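Local coordinates for protein GDP-mannose-dependent alpha-(1-6)-phosphatidylinositol monomannoside mannosyltransferase (Corynebacterium glutamicum, PDB 3OKP) that is a mannosyltransferase of the GT-B class of glycosyltransferases, built from two Rossmann-like domains, at residues I87-F92 / K112-T117. Residues are numbered along the deposited sequence; the frame is centred on the assembly and turned at random.
Sequences IDNVWF and KVIAST
From Asp88 to Ser116 five backbone hydrogen bonds join segments 87-92 and 112-117, whose strands run parallel at 16° to each other, with Val90 set against Val113 and Phe92 against Ala115. Val90 N gives its hydrogen to Lys112 O, and Ile114 N returns one to Val90 O at 2.8 Å; Phe92 and Ser116 repeat the pattern further on, while the bond from Lys112 N to Asp88 O is longer, 3.3 Å.

One face carries Asn89, Trp91, Lys112 and Ile114. Trp91 CG, anti to the backbone N (chi1 180°), lies beside the carbonyl carbon, and from there the indole sets CD1 against Ile114 CG2 at 3.8 Å while NE1 donates to Ser116 OG at 2.8 Å, the hydroxyl lying in the ring plane. That hydroxyl is gripped a second time by Thr145 OG1 of the next strand. Ile114 CD1 reaches back to Asn89 CB. Asn89 and Lys112 lie side by side, Asn89 OD1 packing 3.4 Å from Lys112 CB; the hydrogen bond of OD1 is from Arg5 NH2, and Lys112 NZ bonds to the carbonyls of Ile375 and Ser378 near the C-terminus.

On the other face Val113 CG1 meets the rim of the Phe92 ring at CE2, 3.7 Å away, against helix 102-107, whose Ala102 touches both side chains. That helix makes the crossover between the two strands, a beta-alpha-beta unit at the centre of the seven-stranded parallel sheet in the N-terminal Rossmann-like domain of this GT-B fold.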
ATOM      1  N   ILE A  87      13.604 -22.449  14.235  1.00 16.05           N
ATOM      2  CA  ILE A  87      13.128 -21.092  13.986  1.00 14.57           C
ATOM      3  C   ILE A  87      13.445 -20.141  15.144  1.00 14.36           C
ATOM      4  O   ILE A  87      13.170 -20.445  16.308  1.00 14.29           O
ATOM      5  CB  ILE A  87      11.599 -21.092  13.678  1.00 14.03           C
ATOM      6  CG1 ILE A  87      11.290 -21.877  12.388  1.00 13.38           C
ATOM      7  CG2 ILE A  87      11.037 -19.674  13.628  1.00 13.28           C
ATOM      8  CD1 ILE A  87      11.956 -21.347  11.114  1.00 12.66           C
ATOM      9  N   ASP A  88      14.024 -18.993  14.798  1.00 13.72           N
ATOM     10  CA  ASP A  88      14.352 -17.936  15.750  1.00 13.48           C
ATOM     11  C   ASP A  88      13.229 -16.907  15.853  1.00 12.77           C
ATOM     12  O   ASP A  88      12.835 -16.522  16.954  1.00 13.04           O
ATOM     13  CB  ASP A  88      15.654 -17.239  15.335  1.00 13.83           C
ATOM     14  CG  ASP A  88      16.829 -18.196  15.258  1.00 14.35           C
ATOM     15  OD1 ASP A  88      17.255 -18.702  16.318  1.00 14.08           O
ATOM     16  OD2 ASP A  88      17.327 -18.437  14.138  1.00 14.09           O
ATOM     17  N   ASN A  89      12.732 -16.459  14.699  1.00 11.95           N
ATOM     18  CA  ASN A  89      11.663 -15.459  14.634  1.00 11.21           C
ATOM     19  C   ASN A  89      10.367 -16.057  14.119  1.00 10.62           C
ATOM     20  O   ASN A  89      10.371 -16.817  13.155  1.00 10.48           O
ATOM     21  CB  ASN A  89      12.038 -14.296  13.703  1.00 10.89           C
ATOM     22  CG  ASN A  89      13.405 -13.716  13.993  1.00 11.16           C
ATOM     23  OD1 ASN A  89      13.714 -13.336  15.122  1.00 11.37           O
ATOM     24  ND2 ASN A  89      14.228 -13.621  12.955  1.00 11.20           N
ATOM     25  N   VAL A  90       9.259 -15.692  14.755  1.00 10.37           N
ATOM     26  CA  VAL A  90       7.935 -16.015  14.236  1.00  9.88           C
ATOM     27  C   VAL A  90       7.238 -14.713  13.852  1.00  9.76           C
ATOM     28  O   VAL A  90       7.015 -13.838  14.698  1.00  9.95           O
ATOM     29  CB  VAL A  90       7.091 -16.831  15.250  1.00 10.03           C
ATOM     30  CG1 VAL A  90       5.663 -17.038  14.740  1.00  9.43           C
ATOM     31  CG2 VAL A  90       7.747 -18.172  15.517  1.00 10.07           C
ATOM     32  N   TRP A  91       6.923 -14.589  12.568  1.00  9.40           N
ATOM     33  CA  TRP A  91       6.326 -13.379  12.027  1.00  9.24           C
ATOM     34  C   TRP A  91       4.903 -13.654  11.546  1.00  9.18           C
ATOM     35  O   TRP A  91       4.696 -14.351  10.552  1.00  8.98           O
ATOM     36  CB  TRP A  91       7.202 -12.822  10.893  1.00  9.21           C
ATOM     37  CG  TRP A  91       6.700 -11.562  10.229  1.00  8.99           C
ATOM     38  CD1 TRP A  91       5.823 -10.645  10.742  1.00  8.86           C
ATOM     39  CD2 TRP A  91       7.090 -11.063   8.941  1.00  8.87           C
ATOM     40  NE1 TRP A  91       5.626  -9.622   9.843  1.00  8.87           N
ATOM     41  CE2 TRP A  91       6.394  -9.850   8.732  1.00  8.77           C
ATOM     42  CE3 TRP A  91       7.954 -11.528   7.938  1.00  9.09           C
ATOM     43  CZ2 TRP A  91       6.533  -9.095   7.562  1.00  9.16           C
ATOM     44  CZ3 TRP A  91       8.093 -10.775   6.771  1.00  9.21           C
ATOM     45  CH2 TRP A  91       7.384  -9.571   6.596  1.00  9.18           C
ATOM     46  N   PHE A  92       3.929 -13.117  12.277  1.00  9.32           N
ATOM     47  CA  PHE A  92       2.537 -13.163  11.851  1.00  9.69           C
ATOM     48  C   PHE A  92       2.307 -12.028  10.858  1.00  9.94           C
ATOM     49  O   PHE A  92       2.318 -10.849  11.232  1.00  9.78           O
ATOM     50  CB  PHE A  92       1.585 -13.063  13.049  1.00  9.59           C
ATOM     51  CG  PHE A  92       1.722 -14.199  14.029  1.00  9.71           C
ATOM     52  CD1 PHE A  92       1.076 -15.412  13.806  1.00  9.44           C
ATOM     53  CD2 PHE A  92       2.502 -14.057  15.173  1.00  9.50           C
ATOM     54  CE1 PHE A  92       1.208 -16.469  14.706  1.00  9.36           C
ATOM     55  CE2 PHE A  92       2.637 -15.107  16.078  1.00 10.06           C
ATOM     56  CZ  PHE A  92       1.989 -16.316  15.842  1.00  9.65           C
ATOM     57  N   LYS A 112      11.899 -14.466  19.316  1.00 12.71           N
ATOM     58  CA  LYS A 112      11.278 -13.207  18.918  1.00 12.43           C
ATOM     59  C   LYS A 112       9.975 -13.450  18.162  1.00 11.86           C
ATOM     60  O   LYS A 112       9.928 -14.260  17.231  1.00 11.46           O
ATOM     61  CB  LYS A 112      12.232 -12.380  18.049  1.00 12.32           C
ATOM     62  CG  LYS A 112      11.754 -10.953  17.793  1.00 12.13           C
ATOM     63  CD  LYS A 112      12.656 -10.208  16.813  1.00 12.58           C
ATOM     64  CE  LYS A 112      14.057 -10.008  17.376  1.00 13.84           C
ATOM     65  NZ  LYS A 112      14.858  -9.093  16.525  1.00 15.17           N
ATOM     66  N   VAL A 113       8.925 -12.744  18.571  1.00 11.69           N
ATOM     67  CA  VAL A 113       7.647 -12.778  17.870  1.00 11.44           C
ATOM     68  C   VAL A 113       7.345 -11.405  17.275  1.00 11.23           C
ATOM     69  O   VAL A 113       7.371 -10.390  17.975  1.00 11.35           O
ATOM     70  CB  VAL A 113       6.480 -13.235  18.788  1.00 11.59           C
ATOM     71  CG1 VAL A 113       5.146 -13.167  18.041  1.00 11.48           C
ATOM     72  CG2 VAL A 113       6.723 -14.647  19.305  1.00 12.13           C
ATOM     73  N   ILE A 114       7.078 -11.392  15.973  1.00 10.93           N
ATOM     74  CA  ILE A 114       6.727 -10.178  15.248  1.00 10.82           C
ATOM     75  C   ILE A 114       5.316 -10.336  14.690  1.00 10.55           C
ATOM     76  O   ILE A 114       4.946 -11.417  14.236  1.00 10.27           O
ATOM     77  CB  ILE A 114       7.718  -9.887  14.078  1.00 10.70           C
ATOM     78  CG1 ILE A 114       9.179  -9.938  14.545  1.00 11.37           C
ATOM     79  CG2 ILE A 114       7.432  -8.538  13.427  1.00 10.53           C
ATOM     80  CD1 ILE A 114       9.870 -11.257  14.279  1.00 10.68           C
ATOM     81  N   ALA A 115       4.531  -9.261  14.744  1.00 10.70           N
ATOM     82  CA  ALA A 115       3.228  -9.220  14.083  1.00 10.68           C
ATOM     83  C   ALA A 115       3.057  -7.906  13.321  1.00 10.87           C
ATOM     84  O   ALA A 115       3.364  -6.830  13.846  1.00 10.95           O
ATOM     85  CB  ALA A 115       2.099  -9.417  15.092  1.00 10.80           C
ATOM     86  N   SER A 116       2.578  -8.002  12.083  1.00 10.89           N
ATOM     87  CA  SER A 116       2.367  -6.827  11.236  1.00 11.36           C
ATOM     88  C   SER A 116       0.903  -6.403  11.204  1.00 11.69           C
ATOM     89  O   SER A 116       0.017  -7.217  10.948  1.00 11.71           O
ATOM     90  CB  SER A 116       2.872  -7.075   9.808  1.00 11.19           C
ATOM     91  OG  SER A 116       4.289  -7.161   9.764  1.00 11.41           O
ATOM     92  N   THR A 117       0.658  -5.126  11.480  1.00 12.26           N
ATOM     93  CA  THR A 117      -0.675  -4.554  11.335  1.00 12.80           C
ATOM     94  C   THR A 117      -0.791  -3.903   9.968  1.00 13.39           C
ATOM     95  O   THR A 117       0.221  -3.582   9.333  1.00 13.16           O
ATOM     96  CB  THR A 117      -0.990  -3.509  12.425  1.00 13.03           C
ATOM     97  OG1 THR A 117      -0.072  -2.411  12.327  1.00 12.69           O
ATOM     98  CG2 THR A 117      -0.913  -4.133  13.816  1.00 12.70           C
TER